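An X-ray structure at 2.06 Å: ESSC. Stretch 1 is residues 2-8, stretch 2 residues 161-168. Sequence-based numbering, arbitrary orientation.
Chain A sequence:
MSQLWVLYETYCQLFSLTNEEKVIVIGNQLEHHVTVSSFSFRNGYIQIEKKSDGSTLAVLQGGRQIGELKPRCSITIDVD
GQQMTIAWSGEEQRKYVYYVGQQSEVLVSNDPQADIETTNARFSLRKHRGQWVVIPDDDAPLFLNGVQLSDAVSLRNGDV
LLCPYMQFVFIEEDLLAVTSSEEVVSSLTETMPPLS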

# COMPACT_ATOMS: atom_id res chain seq x y z
N SER A 2 9.35 -7.41 1.74
CA SER A 2 8.87 -7.16 3.09
C SER A 2 8.79 -5.64 3.10
O SER A 2 9.81 -4.93 2.92
CB SER A 2 9.92 -7.66 4.09
OG SER A 2 9.61 -7.29 5.43
N GLN A 3 7.58 -5.11 3.20
CA GLN A 3 7.47 -3.69 3.15
C GLN A 3 6.68 -3.17 4.34
O GLN A 3 5.76 -3.83 4.84
CB GLN A 3 6.84 -3.28 1.85
CG GLN A 3 7.75 -3.63 0.67
CD GLN A 3 7.20 -3.20 -0.69
OE1 GLN A 3 7.94 -2.61 -1.52
NE2 GLN A 3 5.96 -3.53 -0.96
N LEU A 4 7.10 -2.00 4.80
CA LEU A 4 6.23 -1.22 5.70
C LEU A 4 5.68 -0.04 5.00
O LEU A 4 6.33 0.65 4.20
CB LEU A 4 6.85 -0.76 7.03
CG LEU A 4 8.28 -0.28 7.20
CD1 LEU A 4 8.40 0.29 8.59
CD2 LEU A 4 9.26 -1.42 7.01
N TRP A 5 4.51 0.24 5.45
CA TRP A 5 3.76 1.38 5.01
C TRP A 5 3.76 2.29 6.16
O TRP A 5 3.38 1.88 7.27
CB TRP A 5 2.38 0.92 4.73
CG TRP A 5 2.37 -0.28 3.90
CD1 TRP A 5 2.90 -1.54 4.18
CD2 TRP A 5 1.73 -0.39 2.70
NE1 TRP A 5 2.61 -2.40 3.21
CE2 TRP A 5 1.94 -1.71 2.24
CE3 TRP A 5 1.03 0.50 1.91
CZ2 TRP A 5 1.47 -2.13 1.04
CZ3 TRP A 5 0.58 0.07 0.75
CH2 TRP A 5 0.79 -1.25 0.32
N VAL A 6 4.11 3.51 5.88
CA VAL A 6 4.06 4.60 6.84
C VAL A 6 3.03 5.68 6.35
O VAL A 6 3.19 6.35 5.36
CB VAL A 6 5.45 5.17 7.00
CG1 VAL A 6 5.47 6.36 7.99
CG2 VAL A 6 6.39 4.04 7.41
N LEU A 7 1.94 5.75 7.09
CA LEU A 7 0.84 6.60 6.83
C LEU A 7 0.79 7.70 7.88
O LEU A 7 0.87 7.44 9.05
CB LEU A 7 -0.48 5.81 6.88
CG LEU A 7 -0.55 4.69 5.82
CD1 LEU A 7 -0.09 3.34 6.43
CD2 LEU A 7 -1.98 4.55 5.30
N TYR A 8 0.61 8.92 7.38
CA TYR A 8 0.51 10.13 8.20
C TYR A 8 -0.06 11.26 7.32
O TYR A 8 0.12 11.22 6.06
CB TYR A 8 1.88 10.51 8.73
CG TYR A 8 2.88 10.74 7.63
CD1 TYR A 8 3.49 9.67 6.99
CD2 TYR A 8 3.24 12.02 7.24
CE1 TYR A 8 4.40 9.85 6.02
CE2 TYR A 8 4.14 12.22 6.22
CZ TYR A 8 4.72 11.12 5.63
OH TYR A 8 5.62 11.28 4.62
N LEU A 161 -0.84 2.97 -7.53
CA LEU A 161 -1.91 3.10 -6.55
C LEU A 161 -1.59 2.22 -5.37
O LEU A 161 -1.34 1.03 -5.59
CB LEU A 161 -3.22 2.72 -7.19
CG LEU A 161 -3.74 3.77 -8.15
CD1 LEU A 161 -4.90 3.15 -8.94
CD2 LEU A 161 -4.19 5.06 -7.46
N LEU A 162 -1.67 2.78 -4.14
CA LEU A 162 -1.40 2.04 -2.90
C LEU A 162 -2.53 2.19 -1.93
O LEU A 162 -3.03 3.29 -1.74
CB LEU A 162 -0.25 2.64 -2.14
CG LEU A 162 1.14 2.68 -2.70
CD1 LEU A 162 2.08 3.24 -1.64
CD2 LEU A 162 1.59 1.33 -3.11
N CYS A 163 -2.91 1.10 -1.28
CA CYS A 163 -3.57 1.17 0.03
C CYS A 163 -2.84 0.16 0.98
O CYS A 163 -2.17 -0.71 0.49
CB CYS A 163 -5.04 0.75 -0.16
SG CYS A 163 -5.15 -0.77 -1.10
N PRO A 164 -3.01 0.23 2.30
CA PRO A 164 -2.45 -0.85 3.15
C PRO A 164 -2.60 -2.24 2.61
O PRO A 164 -3.71 -2.76 2.30
CB PRO A 164 -3.17 -0.67 4.49
CG PRO A 164 -3.19 0.81 4.55
CD PRO A 164 -3.56 1.30 3.16
N TYR A 165 -1.40 -2.79 2.44
CA TYR A 165 -1.10 -4.16 1.97
C TYR A 165 -1.24 -4.44 0.46
O TYR A 165 -0.98 -5.53 0.05
CB TYR A 165 -1.82 -5.21 2.81
CG TYR A 165 -1.92 -4.91 4.27
CD1 TYR A 165 -0.80 -4.79 5.03
CD2 TYR A 165 -3.16 -4.71 4.88
CE1 TYR A 165 -0.89 -4.48 6.37
CE2 TYR A 165 -3.27 -4.41 6.22
CZ TYR A 165 -2.13 -4.29 6.95
OH TYR A 165 -2.19 -3.96 8.26
N MSE A 166 -1.61 -3.49 -0.39
CA MSE A 166 -1.73 -3.82 -1.83
C MSE A 166 -1.12 -2.76 -2.76
O MSE A 166 -1.04 -1.63 -2.39
CB MSE A 166 -3.23 -3.99 -2.02
CG MSE A 166 -3.90 -5.31 -1.49
SE MSE A 166 -5.71 -5.30 -2.32
CE MSE A 166 -5.29 -6.46 -3.84
N GLN A 167 -0.73 -3.12 -3.97
CA GLN A 167 -0.33 -2.16 -5.02
C GLN A 167 -0.89 -2.53 -6.34
O GLN A 167 -0.96 -3.72 -6.65
CB GLN A 167 1.13 -2.17 -5.22
CG GLN A 167 1.90 -1.80 -4.00
CD GLN A 167 3.33 -2.23 -4.19
OE1 GLN A 167 3.87 -3.05 -3.40
NE2 GLN A 167 3.94 -1.74 -5.31
N PHE A 168 -1.30 -1.51 -7.11
CA PHE A 168 -1.89 -1.65 -8.44
C PHE A 168 -1.10 -0.80 -9.40
O PHE A 168 -0.90 0.39 -9.12
CB PHE A 168 -3.32 -1.17 -8.47
CG PHE A 168 -4.22 -1.82 -7.43
CD1 PHE A 168 -4.20 -1.37 -6.13
CD2 PHE A 168 -5.08 -2.81 -7.78
CE1 PHE A 168 -5.03 -1.91 -5.16
CE2 PHE A 168 -5.87 -3.43 -6.82
CZ PHE A 168 -5.84 -2.96 -5.51

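Residues 3-8 form an extended strand that crosses a β-hairpin built from residues 161-163 and 166-168. The hairpin is closed by a type II turn from Cys163 to Met166. At its open end Leu161 and Phe168 are paired through two backbone hydrogen bonds, Leu161 N to Phe168 O and Phe168 N to Leu161 O, both 3.0 Å. Nearer the turn, Met166 N donates to Cys163 O at 3.0 Å, whereas the return bond from Cys163 N to Met166 O is weak at 3.5 Å. The axes of strands 3-8 and 166-168 lie nearly perpendicular, at 87°, and approach no closer than 11.0 Å. No backbone hydrogen bond joins the two stretches, so the contact, which buries 317 Å², depends on side chains of the first strand reaching the hairpin, in part its backbone.

Alternation along the first strand sets which side chains take part: Gln3, Trp5 and Leu7 point toward the hairpin, while Leu4 and Val6 are out of its reach. Trp5 dominates. With chi1 in the m well (-49°) and chi2 at 62°, its indole extends to the turn and presents one face to Pro164 and Tyr165. Pro164 CA sits 4.1 Å from the centroid of the Trp5 six-membered ring, 17° off the normal, a CH-π contact over the ring face. The backbone thus supplies this contact, although the CB atoms of Pro164 and Tyr165 point away from the strand. The positive phi of Tyr165 (77°) is typical of the third position of a type II turn. The Tyr165 side chain, chi1 m at -37°, still turns a ring edge toward the Trp5 indole face, with 6.0 Å between the Tyr165 ring centroid and that of the Trp5 five-membered ring and planes at 67°. At the edge of the indole, Trp5 CZ3 lies 4.0 Å from Leu162 CB, an apolar contact, and Trp5 CH2 lies 3.3 Å from Met166 O. The contact buries Trp5 NE1 without a hydrogen-bonding partner, so the indole is held here by packing.

Gln3 and Leu7 make smaller contacts two residues before and after Trp5. Gln3, m then t, is extended through chi2, and its NE2 donates to Gln167 OE1 at 3.2 Å with an angle of 156°, the one hydrogen bond across the interface. Gln167 has the same m, t pattern; its CB points sideways, but the extended chain brings its amide nearer. Leu7 has chi1 m and an off-rotamer chi2 of 94°, and its CD2 packs 4.0 Å from Pro164 CG, an apolar contact.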